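Local coordinates for LanC-like protein GCR2 (Arabidopsis thaliana, PDB 3T33), which may take part in abscisic acid signalling in the plant and binds a zinc ion, as a member of the LanC-like family, at residues Phe11-Pro16 / Lys360-Phe365; Asp77-Thr82 / Phe126-Ala131; Gly83-Ala88 / Glu109-Cys114; Ala317-Trp322 / Pro353-Arg358. One frame throughout, in Å; residues are numbered along the deposited sequence.

Contact 1. Residues Phe11-Pro16 / Lys360-Phe365; sequences FRNEMP and KAFASF
Ala361 O is met from two directions: Phe365 N gives it the usual helical hydrogen bond at 2.8 Å, and the thioether of Met15 packs against the same oxygen, with SD 3.6 Å from Ala361 O. Met15 SD also rests 3.8 Å from Ala361 CB. The Met15 chain is bent at the last torsion (chi3 -85°), which turns CE toward Phe365 CB, 4.2 Å away, and Phe362 CD1, at 4.3 Å. Further back in the arm, the Phe11 ring meets the tip of Phe365, Phe11 CD2 lying 3.6 Å from Phe365 CZ. The two side chains cross at about a right angle, while the ring planes stand 42° apart, an oblique pair. Met379 touches both rings, Leu37 of helix 36-42 touches Met15, and a backbone bond to Leu326 holds Phe11. The two segments bury 269 Å² between them, counting both sides. Carbon and sulfur surfaces carry the fit of this N-terminal arm on helix 353-375, and no hydrogen bond spans segments 11-16 and 360-365, so the hold depends on apolar contact and the shape of the side chains rather than on directed polar bonds.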
loop_
_atom_site.group_PDB
_atom_site.type_symbol
_atom_site.label_atom_id
_atom_site.label_comp_id
_atom_site.label_asym_id
_atom_site.label_seq_id
_atom_site.Cartn_x
_atom_site.Cartn_y
_atom_site.Cartn_z
ATOM N N PHE A 11 5.315 -2.967 -19.602
ATOM C CA PHE A 11 4.739 -2.456 -20.847
ATOM C C PHE A 11 5.165 -1.030 -21.051
ATOM O O PHE A 11 5.179 -0.228 -20.118
ATOM C CB PHE A 11 3.223 -2.515 -20.796
ATOM C CG PHE A 11 2.707 -3.870 -20.523
ATOM C CD1 PHE A 11 2.836 -4.881 -21.484
ATOM C CD2 PHE A 11 2.116 -4.168 -19.291
ATOM C CE1 PHE A 11 2.355 -6.184 -21.235
ATOM C CE2 PHE A 11 1.605 -5.461 -19.019
ATOM C CZ PHE A 11 1.722 -6.475 -19.990
ATOM N N ARG A 12 5.557 -0.714 -22.272
ATOM C CA ARG A 12 5.879 0.680 -22.606
ATOM C C ARG A 12 4.642 1.547 -22.386
ATOM O O ARG A 12 3.538 1.213 -22.834
ATOM C CB ARG A 12 6.368 0.796 -24.067
ATOM C CG ARG A 12 7.805 0.302 -24.307
ATOM C CD ARG A 12 8.088 0.100 -25.856
ATOM N NE ARG A 12 7.197 -0.850 -26.589
ATOM C CZ ARG A 12 7.551 -2.096 -26.948
ATOM N NH1 ARG A 12 8.757 -2.567 -26.618
ATOM N NH2 ARG A 12 6.706 -2.889 -27.613
ATOM N N ASN A 13 4.831 2.641 -21.673
ATOM C CA ASN A 13 3.735 3.582 -21.467
ATOM C C ASN A 13 3.643 4.594 -22.597
ATOM O O ASN A 13 4.327 5.605 -22.553
ATOM C CB ASN A 13 3.880 4.336 -20.145
ATOM C CG ASN A 13 2.639 5.120 -19.793
ATOM O OD1 ASN A 13 2.588 5.769 -18.757
ATOM N ND2 ASN A 13 1.614 5.061 -20.649
ATOM N N GLU A 14 2.793 4.323 -23.579
ATOM C CA GLU A 14 2.564 5.234 -24.689
ATOM C C GLU A 14 1.205 5.950 -24.539
ATOM O O GLU A 14 0.777 6.718 -25.428
ATOM C CB GLU A 14 2.622 4.510 -26.055
ATOM C CG GLU A 14 3.871 3.625 -26.383
ATOM C CD GLU A 14 5.221 4.378 -26.554
ATOM O OE1 GLU A 14 5.276 5.630 -26.454
ATOM O OE2 GLU A 14 6.251 3.689 -26.777
ATOM N N MET A 15 0.522 5.712 -23.428
ATOM C CA MET A 15 -0.672 6.487 -23.116
ATOM C C MET A 15 -0.427 8.018 -23.169
ATOM O O MET A 15 0.647 8.525 -22.836
ATOM C CB MET A 15 -1.233 6.068 -21.760
ATOM C CG MET A 15 -1.726 4.638 -21.752
ATOM S SD MET A 15 -2.642 4.224 -20.273
ATOM C CE MET A 15 -1.218 3.811 -19.288
ATOM N N PRO A 16 -1.431 8.750 -23.623
ATOM C CA PRO A 16 -1.351 10.207 -23.797
ATOM C C PRO A 16 -1.156 10.938 -22.484
ATOM O O PRO A 16 -1.805 10.598 -21.472
ATOM C CB PRO A 16 -2.692 10.574 -24.423
ATOM C CG PRO A 16 -3.540 9.339 -24.357
ATOM C CD PRO A 16 -2.617 8.164 -24.254
ATOM N N LYS A 360 -5.581 7.562 -13.066
ATOM C CA LYS A 360 -6.677 7.173 -13.957
ATOM C C LYS A 360 -6.176 6.352 -15.155
ATOM O O LYS A 360 -6.782 5.355 -15.553
ATOM C CB LYS A 360 -7.471 8.440 -14.356
ATOM C CG LYS A 360 -8.390 8.379 -15.503
ATOM C CD LYS A 360 -9.095 9.762 -15.667
ATOM C CE LYS A 360 -10.294 9.677 -16.640
ATOM N NZ LYS A 360 -10.655 11.028 -17.119
ATOM N N ALA A 361 -5.042 6.743 -15.717
ATOM C CA ALA A 361 -4.486 5.995 -16.852
ATOM C C ALA A 361 -4.071 4.586 -16.411
ATOM O O ALA A 361 -4.307 3.619 -17.121
ATOM C CB ALA A 361 -3.292 6.729 -17.457
ATOM N N PHE A 362 -3.463 4.453 -15.231
ATOM C CA PHE A 362 -3.025 3.087 -14.856
ATOM C C PHE A 362 -4.262 2.242 -14.568
ATOM O O PHE A 362 -4.334 1.117 -14.961
ATOM C CB PHE A 362 -2.097 3.120 -13.653
ATOM C CG PHE A 362 -0.636 3.229 -13.992
ATOM C CD1 PHE A 362 -0.203 3.955 -15.091
ATOM C CD2 PHE A 362 0.328 2.590 -13.170
ATOM C CE1 PHE A 362 1.163 4.062 -15.397
ATOM C CE2 PHE A 362 1.682 2.696 -13.443
ATOM C CZ PHE A 362 2.115 3.455 -14.573
ATOM N N ALA A 363 -5.254 2.810 -13.913
ATOM C CA ALA A 363 -6.477 2.089 -13.659
ATOM C C ALA A 363 -7.228 1.721 -14.944
ATOM O O ALA A 363 -7.779 0.608 -15.051
ATOM C CB ALA A 363 -7.375 2.870 -12.741
ATOM N N SER A 364 -7.281 2.664 -15.895
ATOM C CA SER A 364 -7.875 2.354 -17.207
ATOM C C SER A 364 -7.148 1.286 -17.918
ATOM O O SER A 364 -7.796 0.392 -18.485
ATOM C CB SER A 364 -7.940 3.590 -18.078
ATOM O OG SER A 364 -8.587 4.590 -17.334
ATOM N N PHE A 365 -5.808 1.320 -17.880
ATOM C CA PHE A 365 -5.024 0.240 -18.486
ATOM C C PHE A 365 -5.449 -1.115 -17.943
ATOM O O PHE A 365 -5.807 -2.036 -18.711
ATOM C CB PHE A 365 -3.529 0.436 -18.245
ATOM C CG PHE A 365 -2.666 -0.680 -18.854
ATOM C CD1 PHE A 365 -2.320 -1.810 -18.110
ATOM C CD2 PHE A 365 -2.204 -0.582 -20.169
ATOM C CE1 PHE A 365 -1.546 -2.864 -18.700
ATOM C CE2 PHE A 365 -1.431 -1.610 -20.747
ATOM C CZ PHE A 365 -1.106 -2.741 -20.015
#

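Contact 2. Residues Asp77-Thr82 / Phe126-Ala131; sequences DYNLYT and FICGYA
Asn79 meets the backbone of Cys128 along most of its length. Its CB lies 3.5 Å from Cys128 O and also sits over the centre of the Tyr78 ring. CG then stands between the backbone N and the carbonyl carbon (chi1 82°), 3.9 Å from Ile127 O. At the tip the amide divides its work: ND2 makes a weak hydrogen bond of 3.3 Å to Cys128 O, whereas OD1 turns back to its own segment and accepts from Thr82 N at 3.0 Å, with an N-H...O angle of 169°. That second bond is an Asx motif, and Gly83 N also donates to OD1, just where helix 84-98 begins. The contact thus joins the loop before helix 84-98 to the turn that opens helix 130-144 in the LanC-like domain, close to its zinc site: the side chain of Tyr81 comes within about 4 Å of the metal and also touches Cys333. Tyr81 N donates weakly to Ile127 O, and Ile127 CG2 sits in the plane of the Tyr81 ring at its edge, 3.6 Å from CD2. Leu80 sends CD2 to Phe126 CE2, also at 3.6 Å. A water between the loops accepts from Leu80 N and donates to Phe126 O and Gly129 O, while Tyr78 OH, packed on Gly129 CA, has its hydrogen-bond partner in Ser121.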
loop_
_atom_site.group_PDB
_atom_site.type_symbol
_atom_site.label_atom_id
_atom_site.label_comp_id
_atom_site.label_asym_id
_atom_site.label_seq_id
_atom_site.Cartn_x
_atom_site.Cartn_y
_atom_site.Cartn_z
ATOM N N ASP A 77 -4.205 -20.025 4.937
ATOM C CA ASP A 77 -3.345 -18.874 4.967
ATOM C C ASP A 77 -3.716 -17.894 6.060
ATOM O O ASP A 77 -3.055 -17.819 7.036
ATOM C CB ASP A 77 -3.262 -18.234 3.607
ATOM C CG ASP A 77 -2.008 -17.433 3.410
ATOM O OD1 ASP A 77 -1.657 -17.254 2.252
ATOM O OD2 ASP A 77 -1.387 -16.976 4.390
ATOM N N TYR A 78 -4.751 -17.129 5.963
ATOM C CA TYR A 78 -5.025 -16.243 7.107
ATOM C C TYR A 78 -4.533 -14.813 7.045
ATOM O O TYR A 78 -5.264 -13.943 7.329
ATOM C CB TYR A 78 -4.671 -16.891 8.444
ATOM C CG TYR A 78 -3.517 -16.299 9.246
ATOM C CD1 TYR A 78 -3.633 -15.101 9.898
ATOM C CD2 TYR A 78 -2.328 -16.977 9.375
ATOM C CE1 TYR A 78 -2.597 -14.587 10.603
ATOM C CE2 TYR A 78 -1.297 -16.479 10.082
ATOM C CZ TYR A 78 -1.427 -15.291 10.700
ATOM O OH TYR A 78 -0.385 -14.811 11.402
ATOM N N ASN A 79 -3.300 -14.571 6.672
ATOM C CA ASN A 79 -2.791 -13.220 6.687
ATOM C C ASN A 79 -3.326 -12.264 5.628
ATOM O O ASN A 79 -4.059 -12.664 4.762
ATOM C CB ASN A 79 -1.272 -13.198 6.795
ATOM C CG ASN A 79 -0.579 -13.396 5.490
ATOM O OD1 ASN A 79 -1.191 -13.444 4.465
ATOM N ND2 ASN A 79 0.717 -13.524 5.540
ATOM N N LEU A 80 -2.957 -10.994 5.729
ATOM C CA LEU A 80 -3.534 -9.976 4.821
ATOM C C LEU A 80 -2.977 -10.136 3.423
ATOM O O LEU A 80 -3.695 -9.973 2.413
ATOM C CB LEU A 80 -3.260 -8.564 5.353
ATOM C CG LEU A 80 -3.963 -7.421 4.648
ATOM C CD1 LEU A 80 -5.428 -7.291 5.101
ATOM C CD2 LEU A 80 -3.183 -6.078 4.845
ATOM N N TYR A 81 -1.695 -10.503 3.411
ATOM C CA TYR A 81 -0.801 -10.467 2.251
ATOM C C TYR A 81 -1.242 -11.442 1.196
ATOM O O TYR A 81 -1.426 -11.046 0.022
ATOM C CB TYR A 81 0.633 -10.834 2.687
ATOM C CG TYR A 81 1.625 -10.633 1.586
ATOM C CD1 TYR A 81 1.951 -11.656 0.733
ATOM C CD2 TYR A 81 2.198 -9.380 1.370
ATOM C CE1 TYR A 81 2.813 -11.440 -0.300
ATOM C CE2 TYR A 81 3.051 -9.162 0.372
ATOM C CZ TYR A 81 3.346 -10.173 -0.470
ATOM O OH TYR A 81 4.227 -9.937 -1.457
ATOM N N THR A 82 -1.436 -12.710 1.588
ATOM C CA THR A 82 -1.951 -13.704 0.650
ATOM C C THR A 82 -3.179 -14.473 1.160
ATOM O O THR A 82 -3.834 -15.174 0.410
ATOM C CB THR A 82 -0.853 -14.695 0.153
ATOM O OG1 THR A 82 -0.090 -15.213 1.266
ATOM C CG2 THR A 82 0.084 -14.004 -0.789
ATOM N N PHE A 126 0.946 -6.134 10.711
ATOM C CA PHE A 126 -0.337 -5.912 10.020
ATOM C C PHE A 126 -0.492 -6.765 8.761
ATOM O O PHE A 126 -1.546 -7.404 8.578
ATOM C CB PHE A 126 -0.519 -4.417 9.670
ATOM C CG PHE A 126 -1.895 -4.072 9.189
ATOM C CD1 PHE A 126 -2.900 -3.828 10.076
ATOM C CD2 PHE A 126 -2.153 -3.924 7.834
ATOM C CE1 PHE A 126 -4.184 -3.499 9.631
ATOM C CE2 PHE A 126 -3.410 -3.557 7.399
ATOM C CZ PHE A 126 -4.428 -3.365 8.306
ATOM N N ILE A 127 0.523 -6.769 7.908
ATOM C CA ILE A 127 0.371 -7.325 6.570
ATOM C C ILE A 127 0.634 -8.840 6.565
ATOM O O ILE A 127 0.079 -9.588 5.746
ATOM C CB ILE A 127 1.345 -6.648 5.586
ATOM C CG1 ILE A 127 1.033 -5.148 5.368
ATOM C CG2 ILE A 127 1.449 -7.390 4.269
ATOM C CD1 ILE A 127 2.294 -4.341 4.755
ATOM N N CYS A 128 1.471 -9.308 7.491
ATOM C CA CYS A 128 1.832 -10.711 7.471
ATOM C C CYS A 128 1.461 -11.530 8.698
ATOM O O CYS A 128 1.602 -12.744 8.667
ATOM C CB CYS A 128 3.313 -10.892 7.106
ATOM S SG CYS A 128 3.586 -10.603 5.376
ATOM N N GLY A 129 0.967 -10.890 9.750
ATOM C CA GLY A 129 0.738 -11.565 11.024
ATOM C C GLY A 129 -0.567 -11.228 11.701
ATOM O O GLY A 129 -1.532 -10.718 11.105
ATOM N N TYR A 130 -0.547 -11.435 12.984
ATOM C CA TYR A 130 -1.700 -11.561 13.809
ATOM C C TYR A 130 -2.232 -10.205 14.262
ATOM O O TYR A 130 -3.430 -10.081 14.602
ATOM C CB TYR A 130 -1.236 -12.365 15.076
ATOM C CG TYR A 130 -2.344 -12.671 16.025
ATOM C CD1 TYR A 130 -3.488 -13.284 15.553
ATOM C CD2 TYR A 130 -2.265 -12.344 17.391
ATOM C CE1 TYR A 130 -4.579 -13.614 16.402
ATOM C CE2 TYR A 130 -3.346 -12.676 18.288
ATOM C CZ TYR A 130 -4.522 -13.341 17.760
ATOM O OH TYR A 130 -5.658 -13.699 18.519
ATOM N N ALA A 131 -1.335 -9.217 14.363
ATOM C CA ALA A 131 -1.747 -7.821 14.652
ATOM C C ALA A 131 -2.701 -7.329 13.556
ATOM O O ALA A 131 -3.647 -6.627 13.828
ATOM C CB ALA A 131 -0.488 -6.863 14.775
HETATM O O HOH W 1 -1.865 -10.276 8.435
#

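Contact 3. Residues Gly83-Ala88 / Glu109-Cys114; sequences GVLGTA and ENVEAC
Val84 opens the contact by facing Cys114: its CB lies 3.7 Å from Cys114 SG, and CG1, anti to the backbone N (chi1 167°), extends to 4.1 Å from Asn110 CB. The same sulfur is set against the start of the helix, since Cys114 SG is also 3.3 Å from Leu85 N. That N-H belongs to a backbone bond with Tyr78, outside both segments, so the sulfur is a close neighbour of a group that already has an acceptor. Leu85 follows, its CD1 reaching Val111 CG2 at 4.1 Å. Thr87, next to touch, divides its two branches. Its CG2, anti to the backbone N, presses on Asn110 OD1 at 3.3 Å, while OG1 is hydrogen-bonded to Thr67. Asn110 OD1 is thus buried against a methyl group and has no hydrogen-bond partner in the model, which is probably a polar cost of this packing. At Ala88 the helices come close, with the CA atoms of Ala88 and Asn110 5.5 Å apart. The methyl of Ala88 meets Asn110 CB at 3.6 Å and also touches Val111 CG2; Leu136 of helix 130-144 touches both Ala88 and Val111. The local axes approach to 8.6 Å, with N-to-C directions 158° apart. Helices 84-98 and 101-118 follow each other across a very short turn, and so form an antiparallel helical hairpin, consistent with the six-hairpin clan to which LanC-like proteins belong.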
loop_
_atom_site.group_PDB
_atom_site.type_symbol
_atom_site.label_atom_id
_atom_site.label_comp_id
_atom_site.label_asym_id
_atom_site.label_seq_id
_atom_site.Cartn_x
_atom_site.Cartn_y
_atom_site.Cartn_z
ATOM N N GLY A 83 -3.504 -14.342 2.426
ATOM C CA GLY A 83 -4.550 -15.191 2.985
ATOM C C GLY A 83 -5.904 -14.519 3.062
ATOM O O GLY A 83 -6.198 -13.504 2.341
ATOM N N VAL A 84 -6.714 -15.010 3.980
ATOM C CA VAL A 84 -8.107 -14.706 3.947
ATOM C C VAL A 84 -8.403 -13.325 4.536
ATOM O O VAL A 84 -9.416 -12.719 4.235
ATOM C CB VAL A 84 -8.924 -15.864 4.606
ATOM C CG1 VAL A 84 -10.362 -15.428 4.874
ATOM C CG2 VAL A 84 -8.873 -17.087 3.695
ATOM N N LEU A 85 -7.481 -12.820 5.341
ATOM C CA LEU A 85 -7.617 -11.490 5.854
ATOM C C LEU A 85 -7.590 -10.434 4.708
ATOM O O LEU A 85 -8.250 -9.407 4.814
ATOM C CB LEU A 85 -6.544 -11.177 6.925
ATOM C CG LEU A 85 -7.012 -9.995 7.797
ATOM C CD1 LEU A 85 -8.167 -10.343 8.820
ATOM C CD2 LEU A 85 -5.867 -9.319 8.526
ATOM N N GLY A 86 -6.833 -10.703 3.650
ATOM C CA GLY A 86 -6.882 -9.901 2.413
ATOM C C GLY A 86 -8.305 -9.744 1.919
ATOM O O GLY A 86 -8.736 -8.663 1.548
ATOM N N THR A 87 -9.079 -10.801 2.009
ATOM C CA THR A 87 -10.466 -10.761 1.576
ATOM C C THR A 87 -11.310 -9.951 2.525
ATOM O O THR A 87 -12.086 -9.096 2.062
ATOM C CB THR A 87 -11.012 -12.206 1.436
ATOM O OG1 THR A 87 -10.250 -12.862 0.406
ATOM C CG2 THR A 87 -12.464 -12.213 1.090
ATOM N N ALA A 88 -11.148 -10.168 3.841
ATOM C CA ALA A 88 -11.852 -9.368 4.797
ATOM C C ALA A 88 -11.570 -7.869 4.594
ATOM O O ALA A 88 -12.462 -7.011 4.718
ATOM C CB ALA A 88 -11.444 -9.789 6.263
ATOM N N GLU A 109 -16.938 -12.166 9.685
ATOM C CA GLU A 109 -16.906 -13.608 9.619
ATOM C C GLU A 109 -15.551 -14.086 9.118
ATOM O O GLU A 109 -15.031 -15.077 9.636
ATOM C CB GLU A 109 -17.999 -14.179 8.714
ATOM C CG GLU A 109 -19.344 -13.694 9.021
ATOM C CD GLU A 109 -20.418 -14.543 8.369
ATOM O OE1 GLU A 109 -20.101 -15.462 7.549
ATOM O OE2 GLU A 109 -21.597 -14.287 8.730
ATOM N N ASN A 110 -14.999 -13.407 8.100
ATOM C CA ASN A 110 -13.662 -13.776 7.618
ATOM C C ASN A 110 -12.590 -13.595 8.699
ATOM O O ASN A 110 -11.664 -14.404 8.771
ATOM C CB ASN A 110 -13.258 -12.930 6.431
ATOM C CG ASN A 110 -14.065 -13.240 5.166
ATOM O OD1 ASN A 110 -13.672 -12.820 4.090
ATOM N ND2 ASN A 110 -15.162 -13.972 5.286
ATOM N N VAL A 111 -12.715 -12.519 9.501
ATOM C CA VAL A 111 -11.719 -12.148 10.531
ATOM C C VAL A 111 -11.683 -13.253 11.600
ATOM O O VAL A 111 -10.612 -13.830 11.901
ATOM C CB VAL A 111 -12.018 -10.773 11.180
ATOM C CG1 VAL A 111 -11.008 -10.432 12.238
ATOM C CG2 VAL A 111 -11.952 -9.645 10.124
ATOM N N GLU A 112 -12.873 -13.550 12.133
ATOM C CA GLU A 112 -13.068 -14.625 13.089
ATOM C C GLU A 112 -12.438 -15.940 12.635
ATOM O O GLU A 112 -11.693 -16.548 13.410
ATOM C CB GLU A 112 -14.549 -14.786 13.368
ATOM C CG GLU A 112 -14.940 -16.047 14.115
ATOM C CD GLU A 112 -16.349 -15.877 14.670
ATOM O OE1 GLU A 112 -17.338 -16.279 13.966
ATOM O OE2 GLU A 112 -16.467 -15.262 15.774
ATOM N N ALA A 113 -12.706 -16.380 11.403
ATOM C CA ALA A 113 -11.980 -17.546 10.862
ATOM C C ALA A 113 -10.455 -17.362 10.819
ATOM O O ALA A 113 -9.705 -18.313 10.975
ATOM C CB ALA A 113 -12.488 -17.955 9.504
ATOM N N CYS A 114 -9.986 -16.142 10.612
ATOM C CA CYS A 114 -8.568 -15.925 10.490
ATOM C C CYS A 114 -7.963 -16.019 11.881
ATOM O O CYS A 114 -6.830 -16.465 12.038
ATOM C CB CYS A 114 -8.318 -14.545 9.863
ATOM S SG CYS A 114 -8.536 -14.520 8.024
#

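Contact 4. Residues Ala317-Trp322 / Pro353-Arg358; sequences AGEVVW and PKYLYR
Arg358 NH1 donates to Glu319 OE2 at 3.0 Å with an N-H...O angle of 153°, a salt bridge in which the nitrogen approaches from above the carboxylate plane rather than within it. OE2 has a second donor, a water 2.7 Å away, and this water in turn accepts from Tyr355 OH at 2.9 Å, so the phenol and the carboxylate are joined through one solvent molecule. The other end of the guanidinium is also engaged: Arg358 NH2 forms a salt bridge with Glu17, whose second oxygen takes the N-H of Trp322 NE1. Glu17 thereby ties together the two partners of a stack. The guanidinium lies flat on the indole, planes 4° apart and centres separated by 3.7 Å, with CZ over the five-membered ring in cation-pi contact. Extended from CG to NE, the arginine chain runs back across the same face, placing CG 3.5 Å from the centroid of the six-membered ring as a CH-pi contact. Lys354 CD lies above the opposite guanidinium face, toward its rim, and Lys354 NZ, 5.0 Å from Glu319 OE2, may add to the field at that carboxylate. These long side chains span local axes 12.2 Å apart and inclined by 32°. The segments run in roughly the same direction, and helix 336-350 lies between their helices in sequence, which is consistent with the alpha/alpha barrel of LanC-like proteins.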
loop_
_atom_site.group_PDB
_atom_site.type_symbol
_atom_site.label_atom_id
_atom_site.label_comp_id
_atom_site.label_asym_id
_atom_site.label_seq_id
_atom_site.Cartn_x
_atom_site.Cartn_y
_atom_site.Cartn_z
ATOM N N ALA A 317 10.468 10.593 -8.332
ATOM C CA ALA A 317 10.163 9.176 -8.176
ATOM C C ALA A 317 8.874 8.832 -8.968
ATOM O O ALA A 317 8.801 7.799 -9.609
ATOM C CB ALA A 317 10.018 8.827 -6.687
ATOM N N GLY A 318 7.893 9.743 -8.956
ATOM C CA GLY A 318 6.697 9.619 -9.781
ATOM C C GLY A 318 6.936 9.505 -11.279
ATOM O O GLY A 318 6.171 8.813 -11.990
ATOM N N GLU A 319 7.984 10.175 -11.787
ATOM C CA GLU A 319 8.332 10.060 -13.229
ATOM C C GLU A 319 8.892 8.697 -13.572
ATOM O O GLU A 319 8.629 8.164 -14.622
ATOM C CB GLU A 319 9.348 11.126 -13.647
ATOM C CG GLU A 319 8.867 12.536 -13.437
ATOM C CD GLU A 319 7.662 12.865 -14.298
ATOM O OE1 GLU A 319 7.622 12.444 -15.464
ATOM O OE2 GLU A 319 6.759 13.556 -13.812
ATOM N N VAL A 320 9.670 8.110 -12.688
ATOM C CA VAL A 320 10.154 6.747 -12.905
ATOM C C VAL A 320 9.003 5.737 -12.962
ATOM O O VAL A 320 8.943 4.842 -13.838
ATOM C CB VAL A 320 11.044 6.386 -11.752
ATOM C CG1 VAL A 320 11.504 4.920 -11.865
ATOM C CG2 VAL A 320 12.192 7.408 -11.693
ATOM N N VAL A 321 8.071 5.874 -12.019
ATOM C CA VAL A 321 6.815 5.077 -12.092
ATOM C C VAL A 321 6.023 5.359 -13.390
ATOM O O VAL A 321 5.560 4.434 -14.095
ATOM C CB VAL A 321 5.964 5.306 -10.843
ATOM C CG1 VAL A 321 4.838 4.256 -10.787
ATOM C CG2 VAL A 321 6.879 5.159 -9.607
ATOM N N TRP A 322 5.910 6.628 -13.757
ATOM C CA TRP A 322 5.166 6.910 -14.984
ATOM C C TRP A 322 5.782 6.235 -16.206
ATOM O O TRP A 322 5.041 5.712 -17.058
ATOM C CB TRP A 322 4.946 8.412 -15.183
ATOM C CG TRP A 322 4.121 8.791 -16.363
ATOM C CD1 TRP A 322 4.523 9.571 -17.392
ATOM C CD2 TRP A 322 2.735 8.452 -16.631
ATOM N NE1 TRP A 322 3.505 9.709 -18.294
ATOM C CE2 TRP A 322 2.397 9.050 -17.855
ATOM C CE3 TRP A 322 1.764 7.681 -15.963
ATOM C CZ2 TRP A 322 1.100 8.934 -18.445
ATOM C CZ3 TRP A 322 0.462 7.550 -16.547
ATOM C CH2 TRP A 322 0.155 8.182 -17.772
ATOM N N PRO A 353 -4.156 17.902 -11.069
ATOM C CA PRO A 353 -5.002 16.855 -11.685
ATOM C C PRO A 353 -4.226 15.993 -12.630
ATOM O O PRO A 353 -4.741 14.980 -13.048
ATOM C CB PRO A 353 -6.033 17.657 -12.503
ATOM C CG PRO A 353 -5.269 19.021 -12.812
ATOM C CD PRO A 353 -4.580 19.265 -11.500
ATOM N N LYS A 354 -3.024 16.419 -13.024
ATOM C CA LYS A 354 -2.109 15.562 -13.802
ATOM C C LYS A 354 -1.842 14.177 -13.103
ATOM O O LYS A 354 -1.770 13.099 -13.749
ATOM C CB LYS A 354 -0.764 16.317 -13.985
ATOM C CG LYS A 354 0.428 15.378 -14.303
ATOM C CD LYS A 354 1.765 16.066 -14.638
ATOM C CE LYS A 354 2.525 16.550 -13.398
ATOM N NZ LYS A 354 3.669 17.531 -13.722
ATOM N N TYR A 355 -1.664 14.234 -11.781
ATOM C CA TYR A 355 -1.415 13.060 -10.947
ATOM C C TYR A 355 -2.647 12.183 -10.868
ATOM O O TYR A 355 -2.531 10.977 -11.053
ATOM C CB TYR A 355 -0.843 13.505 -9.584
ATOM C CG TYR A 355 0.570 14.048 -9.749
ATOM C CD1 TYR A 355 1.523 13.286 -10.413
ATOM C CD2 TYR A 355 0.952 15.306 -9.272
ATOM C CE1 TYR A 355 2.838 13.728 -10.620
ATOM C CE2 TYR A 355 2.303 15.787 -9.453
ATOM C CZ TYR A 355 3.216 14.976 -10.137
ATOM O OH TYR A 355 4.529 15.334 -10.351
ATOM N N LEU A 356 -3.834 12.758 -10.676
ATOM C CA LEU A 356 -5.116 11.978 -10.817
ATOM C C LEU A 356 -5.263 11.317 -12.178
ATOM O O LEU A 356 -5.648 10.099 -12.338
ATOM C CB LEU A 356 -6.326 12.873 -10.703
ATOM C CG LEU A 356 -7.609 12.326 -10.072
ATOM C CD1 LEU A 356 -8.824 12.999 -10.664
ATOM C CD2 LEU A 356 -7.747 10.807 -10.077
ATOM N N TYR A 357 -4.949 12.128 -13.182
ATOM C CA TYR A 357 -4.970 11.597 -14.516
ATOM C C TYR A 357 -4.031 10.389 -14.671
ATOM O O TYR A 357 -4.346 9.420 -15.358
ATOM C CB TYR A 357 -4.610 12.670 -15.540
ATOM C CG TYR A 357 -4.488 12.060 -16.866
ATOM C CD1 TYR A 357 -5.616 11.683 -17.596
ATOM C CD2 TYR A 357 -3.256 11.745 -17.362
ATOM C CE1 TYR A 357 -5.490 11.056 -18.830
ATOM C CE2 TYR A 357 -3.136 11.126 -18.527
ATOM C CZ TYR A 357 -4.240 10.795 -19.277
ATOM O OH TYR A 357 -4.006 10.154 -20.498
ATOM N N ARG A 358 -2.849 10.472 -14.081
ATOM C CA ARG A 358 -1.918 9.364 -14.156
ATOM C C ARG A 358 -2.435 8.104 -13.455
ATOM O O ARG A 358 -2.253 7.027 -13.980
ATOM C CB ARG A 358 -0.513 9.781 -13.731
ATOM C CG ARG A 358 0.191 10.586 -14.832
ATOM C CD ARG A 358 1.538 11.101 -14.352
ATOM N NE ARG A 358 2.189 11.844 -15.418
ATOM C CZ ARG A 358 3.454 12.249 -15.414
ATOM N NH1 ARG A 358 4.243 11.994 -14.391
ATOM N NH2 ARG A 358 3.904 12.935 -16.446
HETATM O O HOH W 2 5.979 13.005 -11.273
#

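In the fold
Contacts 2 and 3 form one buried block: their centres are 9 Å apart, and the 77-82 loop of contact 2 runs straight into the first helix of contact 3. Contacts 1 and 4 form another across the chain's centre from contact 2, with centres 10 Å apart; they share helix 353-375, and the Phe362 ring of contact 1 packs on Trp322 of contact 4. Chemistry follows place. Contact 1, the partly exposed one, is apolar; contact 4, largely buried, sets an arginine between two carboxylates and an indole; contact 3 is close helix packing; and contact 2, nearest the zinc, relies on backbone carbonyls, an amide and water. Nearest atoms of contacts 2 and 4 stay about 17 Å apart.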